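Local coordinates for siderophore periplasmic binding protein (Thermobifida fusca, PDB 5DH0) that probably binds the ferric siderophore fuscachelin in the periplasm, or its equivalent outside the membrane, for delivery to an iron-uptake transporter, at residues P42-A47 with E61-I66; L106-V111 with S152-D157; D185-L190 with L241-V246. All blocks are in the same frame, centred on the assembly; numbering follows the deposited sequence.

Interaction 1: P42-A47 with E61-I66; sequences PQRIVA and EPVGVI
Val63 reaches across to Arg44 and Val46 just ahead of the point where strands 45-47 and 64-66 pair in parallel, the two strands of a beta-alpha-beta unit that crosses over through helix 52-57. Followed outward from Val63 CB, the side chain forks, CG1 to Arg44 and CG2 to Ile45 and Val46. Val63 CG1, anti to its own carbonyl carbon (chi1 -69°), comes over the centre of one face of the Arg44 guanidinium, 3.7 Å from Arg44 CZ, while NH1 of that arginine bonds to Gln103 O. Val63 CG2 lies 3.5 Å from Ile45 O and 4.0 Å from Val46 CG2, the Val63 and Val46 side chains crossing at about a right angle. A glycine in place of Val63 would probably uncover this face of the guanidinium and open a gap beside Val46 CG2. The backbones are joined by Val63 N to Ile45 O at 2.8 Å, with the donor tilted 31° from the carbonyl plane, then by Ala47 N to Gly64 O at 2.9 Å and Ile66 N to Ala47 O at 3.1 Å. Ahead of the strands, where Glu61 and Gln43 stand apart, one water bridges them, donating to Gln43 O and Glu61 O and accepting from Ile45 N at 2.7 Å.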
loop_
_atom_site.group_PDB
_atom_site.type_symbol
_atom_site.label_atom_id
_atom_site.label_comp_id
_atom_site.label_asym_id
_atom_site.label_seq_id
_atom_site.Cartn_x
_atom_site.Cartn_y
_atom_site.Cartn_z
ATOM N N PRO A 42 18.289 0.296 46.562
ATOM C CA PRO A 42 17.929 -1.086 46.900
ATOM C C PRO A 42 18.983 -2.103 46.426
ATOM O O PRO A 42 19.610 -1.921 45.378
ATOM C CB PRO A 42 16.596 -1.281 46.174
ATOM C CG PRO A 42 16.697 -0.392 44.977
ATOM C CD PRO A 42 17.503 0.811 45.425
ATOM N N GLN A 43 19.168 -3.162 47.203
ATOM C CA GLN A 43 20.257 -4.096 46.963
ATOM C C GLN A 43 19.773 -5.465 46.468
ATOM O O GLN A 43 20.453 -6.137 45.702
ATOM C CB GLN A 43 21.068 -4.265 48.249
ATOM C CG GLN A 43 21.665 -2.966 48.776
ATOM C CD GLN A 43 22.922 -2.586 48.020
ATOM O OE1 GLN A 43 23.722 -3.457 47.656
ATOM N NE2 GLN A 43 23.102 -1.290 47.763
ATOM N N ARG A 44 18.593 -5.865 46.924
ATOM C CA ARG A 44 18.095 -7.196 46.643
ATOM C C ARG A 44 16.795 -7.121 45.872
ATOM O O ARG A 44 15.715 -7.055 46.474
ATOM C CB ARG A 44 17.888 -7.981 47.939
ATOM C CG ARG A 44 19.086 -8.018 48.848
ATOM C CD ARG A 44 18.943 -9.142 49.842
ATOM N NE ARG A 44 19.939 -10.149 49.531
ATOM C CZ ARG A 44 19.683 -11.429 49.342
ATOM N NH1 ARG A 44 18.452 -11.897 49.443
ATOM N NH2 ARG A 44 20.672 -12.233 49.045
ATOM N N ILE A 45 16.891 -7.143 44.548
ATOM C CA ILE A 45 15.723 -6.910 43.705
ATOM C C ILE A 45 15.167 -8.218 43.136
ATOM O O ILE A 45 15.921 -9.028 42.580
ATOM C CB ILE A 45 16.085 -5.930 42.566
ATOM C CG1 ILE A 45 16.464 -4.582 43.175
ATOM C CG2 ILE A 45 14.934 -5.765 41.571
ATOM C CD1 ILE A 45 17.281 -3.699 42.283
ATOM N N VAL A 46 13.864 -8.442 43.303
ATOM C CA VAL A 46 13.181 -9.497 42.543
ATOM C C VAL A 46 12.550 -8.888 41.296
ATOM O O VAL A 46 11.679 -8.022 41.387
ATOM C CB VAL A 46 12.103 -10.225 43.361
ATOM C CG1 VAL A 46 11.171 -11.013 42.438
ATOM C CG2 VAL A 46 12.749 -11.166 44.355
ATOM N N ALA A 47 13.018 -9.329 40.135
ATOM C CA ALA A 47 12.488 -8.867 38.857
ATOM C C ALA A 47 11.399 -9.800 38.353
ATOM O O ALA A 47 11.682 -10.904 37.893
ATOM C CB ALA A 47 13.609 -8.758 37.821
ATOM N N GLU A 61 22.499 -7.469 39.838
ATOM C CA GLU A 61 22.187 -8.897 39.914
ATOM C C GLU A 61 20.945 -9.106 40.781
ATOM O O GLU A 61 20.984 -8.905 42.004
ATOM C CB GLU A 61 23.360 -9.691 40.483
ATOM C CG GLU A 61 24.637 -9.634 39.656
ATOM C CD GLU A 61 25.721 -10.580 40.180
ATOM O OE1 GLU A 61 25.408 -11.750 40.508
ATOM O OE2 GLU A 61 26.891 -10.152 40.266
ATOM N N PRO A 62 19.831 -9.505 40.152
ATOM C CA PRO A 62 18.574 -9.665 40.890
ATOM C C PRO A 62 18.667 -10.884 41.771
ATOM O O PRO A 62 19.439 -11.787 41.438
ATOM C CB PRO A 62 17.532 -9.845 39.786
ATOM C CG PRO A 62 18.301 -10.454 38.645
ATOM C CD PRO A 62 19.730 -9.962 38.754
ATOM N N VAL A 63 17.929 -10.921 42.875
ATOM C CA VAL A 63 17.957 -12.105 43.734
ATOM C C VAL A 63 16.878 -13.139 43.360
ATOM O O VAL A 63 16.810 -14.221 43.959
ATOM C CB VAL A 63 17.806 -11.721 45.214
ATOM C CG1 VAL A 63 19.051 -10.997 45.683
ATOM C CG2 VAL A 63 16.549 -10.879 45.425
ATOM N N GLY A 64 16.061 -12.806 42.358
ATOM C CA GLY A 64 15.030 -13.691 41.836
ATOM C C GLY A 64 14.486 -13.151 40.526
ATOM O O GLY A 64 14.321 -11.941 40.370
ATOM N N VAL A 65 14.212 -14.026 39.569
ATOM C CA VAL A 65 13.678 -13.573 38.284
ATOM C C VAL A 65 12.518 -14.410 37.822
ATOM O O VAL A 65 12.334 -15.539 38.271
ATOM C CB VAL A 65 14.738 -13.599 37.145
ATOM C CG1 VAL A 65 15.822 -12.608 37.411
ATOM C CG2 VAL A 65 15.315 -14.998 36.975
ATOM N N ILE A 66 11.738 -13.843 36.913
ATOM C CA ILE A 66 10.797 -14.630 36.142
ATOM C C ILE A 66 11.611 -15.560 35.256
ATOM O O ILE A 66 12.689 -15.180 34.772
ATOM C CB ILE A 66 9.857 -13.751 35.281
ATOM C CG1 ILE A 66 8.954 -14.637 34.411
ATOM C CG2 ILE A 66 10.661 -12.808 34.402
ATOM C CD1 ILE A 66 7.905 -13.892 33.638
HETATM O O HOH W 1 19.361 -7.371 43.495
#

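Interaction 2: L106-V111 with S152-D157; sequences LIIGGV and SRVVGD
Strand 106-111 and the C-terminal end of helix 142-154 face each other without a backbone bond, Leu106 and Val155 being the closest pair of CA atoms at 8.8 Å, in the helix-on-sheet packing of an alpha/beta domain with a parallel sheet. Leu106 and Ile108, two apart on the strand, both direct their side chains at the helix end, and Val154 and Val155 receive them. The contact is made by methyl groups alone. Leu106 extends with CG anti to its backbone N (chi1 174°), which carries CD2 out to Val154 CG1 at 4.1 Å; the same methyl also lies near Val155 CG1. Ile108 divides its branches between the two valines: CG2 approaches Val154 CG1 at 4.3 Å, and CD1, at the end of the longer branch, reaches Val155 CG1. Ile108 and Val155 cross at about a right angle. Val54 of helix 52-57 and Ile45 of the neighbouring strand also touch both of these side chains, extending the buried apolar layer under the sheet. Just beyond Val155 the helix closes in a Schellman motif, with Gly156 at positive phi as its C-prime residue. Its two bonds run from Gly156 N to Arg153 O at 3.0 Å and from Asp157 N to Ser152 O at 2.7 Å.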
loop_
_atom_site.group_PDB
_atom_site.type_symbol
_atom_site.label_atom_id
_atom_site.label_comp_id
_atom_site.label_asym_id
_atom_site.label_seq_id
_atom_site.Cartn_x
_atom_site.Cartn_y
_atom_site.Cartn_z
ATOM N N LEU A 106 13.253 -5.109 47.455
ATOM C CA LEU A 106 12.408 -4.452 46.464
ATOM C C LEU A 106 11.979 -5.420 45.367
ATOM O O LEU A 106 12.813 -6.109 44.774
ATOM C CB LEU A 106 13.129 -3.264 45.842
ATOM C CG LEU A 106 12.382 -2.582 44.695
ATOM C CD1 LEU A 106 11.121 -1.861 45.159
ATOM C CD2 LEU A 106 13.307 -1.638 43.985
ATOM N N ILE A 107 10.677 -5.454 45.103
ATOM C CA ILE A 107 10.103 -6.235 44.013
ATOM C C ILE A 107 9.564 -5.307 42.925
ATOM O O ILE A 107 8.802 -4.375 43.218
ATOM C CB ILE A 107 8.982 -7.125 44.520
ATOM C CG1 ILE A 107 9.493 -8.001 45.662
ATOM C CG2 ILE A 107 8.415 -7.968 43.392
ATOM C CD1 ILE A 107 8.382 -8.615 46.488
ATOM N N ILE A 108 9.962 -5.547 41.675
ATOM C CA ILE A 108 9.527 -4.689 40.566
ATOM C C ILE A 108 8.956 -5.485 39.373
ATOM O O ILE A 108 9.250 -6.673 39.199
ATOM C CB ILE A 108 10.686 -3.784 40.053
ATOM C CG1 ILE A 108 11.795 -4.614 39.417
ATOM C CG2 ILE A 108 11.247 -2.911 41.160
ATOM C CD1 ILE A 108 12.661 -3.802 38.473
ATOM N N GLY A 109 8.127 -4.820 38.566
ATOM C CA GLY A 109 7.635 -5.389 37.319
ATOM C C GLY A 109 6.634 -4.528 36.551
ATOM O O GLY A 109 6.046 -3.587 37.090
ATOM N N GLY A 110 6.444 -4.859 35.276
ATOM C CA GLY A 110 5.383 -4.275 34.472
ATOM C C GLY A 110 4.063 -5.035 34.573
ATOM O O GLY A 110 4.043 -6.252 34.746
ATOM N N VAL A 111 2.954 -4.307 34.466
ATOM C CA VAL A 111 1.625 -4.912 34.457
ATOM C C VAL A 111 0.807 -4.409 33.272
ATOM O O VAL A 111 0.619 -3.203 33.123
ATOM C CB VAL A 111 0.833 -4.594 35.753
ATOM C CG1 VAL A 111 -0.586 -5.114 35.650
ATOM C CG2 VAL A 111 1.508 -5.187 36.960
ATOM N N SER A 152 13.433 1.766 35.616
ATOM C CA SER A 152 14.834 2.157 35.631
ATOM C C SER A 152 15.088 3.273 36.636
ATOM O O SER A 152 16.094 3.263 37.360
ATOM C CB SER A 152 15.284 2.599 34.251
ATOM O OG SER A 152 15.478 1.487 33.411
ATOM N N ARG A 153 14.176 4.238 36.682
ATOM C CA ARG A 153 14.336 5.350 37.598
ATOM C C ARG A 153 14.269 4.814 39.027
ATOM O O ARG A 153 15.078 5.179 39.878
ATOM C CB ARG A 153 13.271 6.425 37.347
ATOM C CG ARG A 153 13.522 7.235 36.093
ATOM C CD ARG A 153 12.390 8.193 35.833
ATOM N NE ARG A 153 12.605 8.970 34.618
ATOM C CZ ARG A 153 11.628 9.358 33.808
ATOM N NH1 ARG A 153 10.374 9.029 34.089
ATOM N NH2 ARG A 153 11.898 10.057 32.713
ATOM N N VAL A 154 13.325 3.917 39.270
ATOM C CA VAL A 154 13.084 3.400 40.612
ATOM C C VAL A 154 14.269 2.604 41.179
ATOM O O VAL A 154 14.527 2.672 42.376
ATOM C CB VAL A 154 11.799 2.553 40.622
ATOM C CG1 VAL A 154 11.928 1.332 41.504
ATOM C CG2 VAL A 154 10.631 3.416 41.060
ATOM N N VAL A 155 15.012 1.890 40.339
ATOM C CA VAL A 155 16.155 1.120 40.839
ATOM C C VAL A 155 17.435 1.959 40.791
ATOM O O VAL A 155 18.541 1.443 40.996
ATOM C CB VAL A 155 16.379 -0.212 40.042
ATOM C CG1 VAL A 155 15.113 -1.067 40.030
ATOM C CG2 VAL A 155 16.864 0.069 38.627
ATOM N N GLY A 156 17.279 3.247 40.489
ATOM C CA GLY A 156 18.373 4.207 40.546
ATOM C C GLY A 156 19.157 4.387 39.258
ATOM O O GLY A 156 20.225 5.011 39.258
ATOM N N ASP A 157 18.624 3.859 38.157
ATOM C CA ASP A 157 19.309 3.887 36.867
ATOM C C ASP A 157 18.669 4.917 35.923
ATOM O O ASP A 157 18.822 4.844 34.698
ATOM C CB ASP A 157 19.290 2.485 36.241
ATOM C CG ASP A 157 20.240 2.349 35.070
ATOM O OD1 ASP A 157 21.337 2.952 35.119
ATOM O OD2 ASP A 157 19.882 1.641 34.099
#

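Interaction 3: D185-L190 with L241-V246; sequences DTTFAL and LSDADV
The Phe188 ring meets Val246 obliquely, with CD2 and CE2 each 3.8 Å from Val246 CG1, and the two side chains lie side by side, pointing the same way from a parallel bridge between strands 187-193 and 246-250 of a mixed sheet. The other flat group, the Asp245 carboxylate, is approached from above its plane: Thr187 N gives Asp245 OD2 a nearly straight bond of 2.8 Å (171° at the hydrogen), 39° out of that plane. With CG anti to its own carbonyl carbon (chi1 -55°), Asp245 turns the carboxylate toward Thr187 N. Thr187 O in turn accepts from two successive backbone N-H groups, Asp245 N at 2.8 Å and Val246 N at 3.2 Å. A weak bond from Ala189 N to Val246 O continues the pairing. Beside it, Thr186 CG2 packs on Val246 CG2 at 3.6 Å while Thr186 OG1 bonds to Gln182 O. Thr83 of the second subunit packs on Ser242 and Asp243, in the type I turn from Leu241 to Ala244. That turn brings Leu241 and Ala244 against Ala189, whose CB touches both, 3.9 Å from Leu241 CD2 and 4.0 Å from Ala244 CB.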
loop_
_atom_site.group_PDB
_atom_site.type_symbol
_atom_site.label_atom_id
_atom_site.label_comp_id
_atom_site.label_asym_id
_atom_site.label_seq_id
_atom_site.Cartn_x
_atom_site.Cartn_y
_atom_site.Cartn_z
ATOM N N ASP A 185 9.605 6.159 -0.554
ATOM C CA ASP A 185 9.407 5.217 -1.663
ATOM C C ASP A 185 9.388 3.733 -1.290
ATOM O O ASP A 185 8.959 2.907 -2.092
ATOM C CB ASP A 185 10.488 5.425 -2.719
ATOM C CG ASP A 185 10.242 6.651 -3.558
ATOM O OD1 ASP A 185 9.277 6.632 -4.366
ATOM O OD2 ASP A 185 11.006 7.634 -3.397
ATOM N N THR A 186 9.862 3.401 -0.091
ATOM C CA THR A 186 10.023 2.008 0.317
ATOM C C THR A 186 8.883 1.505 1.208
ATOM O O THR A 186 8.574 2.096 2.241
ATOM C CB THR A 186 11.358 1.794 1.081
ATOM O OG1 THR A 186 12.437 2.409 0.362
ATOM C CG2 THR A 186 11.643 0.289 1.288
ATOM N N THR A 187 8.269 0.405 0.803
ATOM C CA THR A 187 7.292 -0.268 1.641
ATOM C C THR A 187 7.969 -1.378 2.447
ATOM O O THR A 187 8.619 -2.254 1.876
ATOM C CB THR A 187 6.162 -0.848 0.799
ATOM O OG1 THR A 187 5.537 0.214 0.068
ATOM C CG2 THR A 187 5.123 -1.535 1.685
ATOM N N PHE A 188 7.828 -1.314 3.772
ATOM C CA PHE A 188 8.390 -2.309 4.686
ATOM C C PHE A 188 7.373 -3.331 5.170
ATOM O O PHE A 188 6.160 -3.101 5.122
ATOM C CB PHE A 188 8.999 -1.625 5.907
ATOM C CG PHE A 188 10.230 -0.857 5.604
ATOM C CD1 PHE A 188 10.151 0.431 5.095
ATOM C CD2 PHE A 188 11.475 -1.422 5.811
ATOM C CE1 PHE A 188 11.297 1.131 4.800
ATOM C CE2 PHE A 188 12.619 -0.719 5.520
ATOM C CZ PHE A 188 12.530 0.561 5.013
ATOM N N ALA A 189 7.876 -4.462 5.656
ATOM C CA ALA A 189 7.034 -5.440 6.337
ATOM C C ALA A 189 7.851 -6.139 7.400
ATOM O O ALA A 189 9.015 -6.476 7.170
ATOM C CB ALA A 189 6.464 -6.435 5.369
ATOM N N LEU A 190 7.249 -6.326 8.572
ATOM C CA LEU A 190 7.881 -7.077 9.641
ATOM C C LEU A 190 7.066 -8.339 9.924
ATOM O O LEU A 190 5.869 -8.278 10.246
ATOM C CB LEU A 190 8.027 -6.233 10.901
ATOM C CG LEU A 190 8.484 -7.090 12.081
ATOM C CD1 LEU A 190 9.845 -7.741 11.799
ATOM C CD2 LEU A 190 8.506 -6.286 13.373
ATOM N N LEU A 241 2.220 -10.215 0.793
ATOM C CA LEU A 241 3.420 -9.426 1.021
ATOM C C LEU A 241 4.017 -8.899 -0.279
ATOM O O LEU A 241 5.129 -8.364 -0.290
ATOM C CB LEU A 241 4.459 -10.263 1.761
ATOM C CG LEU A 241 4.041 -10.538 3.192
ATOM C CD1 LEU A 241 4.917 -11.606 3.815
ATOM C CD2 LEU A 241 4.138 -9.226 3.942
ATOM N N SER A 242 3.279 -9.050 -1.370
ATOM C CA SER A 242 3.808 -8.711 -2.689
ATOM C C SER A 242 4.154 -7.214 -2.837
ATOM O O SER A 242 5.009 -6.857 -3.645
ATOM C CB SER A 242 2.811 -9.122 -3.779
ATOM O OG SER A 242 1.606 -8.370 -3.665
ATOM N N ASP A 243 3.507 -6.342 -2.066
ATOM C CA ASP A 243 3.807 -4.904 -2.167
ATOM C C ASP A 243 5.016 -4.460 -1.351
ATOM O O ASP A 243 5.423 -3.312 -1.434
ATOM C CB ASP A 243 2.595 -4.062 -1.755
ATOM C CG ASP A 243 2.195 -4.272 -0.296
ATOM O OD1 ASP A 243 2.393 -5.405 0.220
ATOM O OD2 ASP A 243 1.652 -3.310 0.315
ATOM N N ALA A 244 5.590 -5.354 -0.560
ATOM C CA ALA A 244 6.751 -4.996 0.251
ATOM C C ALA A 244 8.038 -4.941 -0.588
ATOM O O ALA A 244 8.334 -5.851 -1.358
ATOM C CB ALA A 244 6.908 -5.982 1.398
ATOM N N ASP A 245 8.803 -3.873 -0.428
ATOM C CA ASP A 245 10.098 -3.759 -1.085
ATOM C C ASP A 245 11.178 -4.383 -0.210
ATOM O O ASP A 245 12.182 -4.885 -0.694
ATOM C CB ASP A 245 10.438 -2.283 -1.355
ATOM C CG ASP A 245 9.359 -1.564 -2.162
ATOM O OD1 ASP A 245 8.833 -2.149 -3.134
ATOM O OD2 ASP A 245 9.026 -0.408 -1.813
ATOM N N VAL A 246 10.957 -4.305 1.096
ATOM C CA VAL A 246 11.885 -4.766 2.115
ATOM C C VAL A 246 11.123 -5.554 3.172
ATOM O O VAL A 246 10.088 -5.108 3.685
ATOM C CB VAL A 246 12.616 -3.603 2.804
ATOM C CG1 VAL A 246 13.476 -4.124 3.965
ATOM C CG2 VAL A 246 13.451 -2.832 1.802
#

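Along the chain the three contacts come in series, and they fall into two regions. Interactions 1 and 2 have centres 10 Å apart and share the parallel five-stranded sheet, where strand 45-47 lies between 64-66 and 106-112; Val46 N to Leu106 O and Val46 O to Ile108 N, each 3.0 Å, probably bond them directly. Interaction 3 belongs to the separate mixed sheet, on the opposite side of the chain's centre, about 42 Å from interaction 1 and 38 Å from interaction 2 between centres. This separation fits the two-lobed build of periplasmic binding proteins, which hold their ligand between the lobes: interactions 1 and 2 would lie in one lobe and interaction 3 in the other.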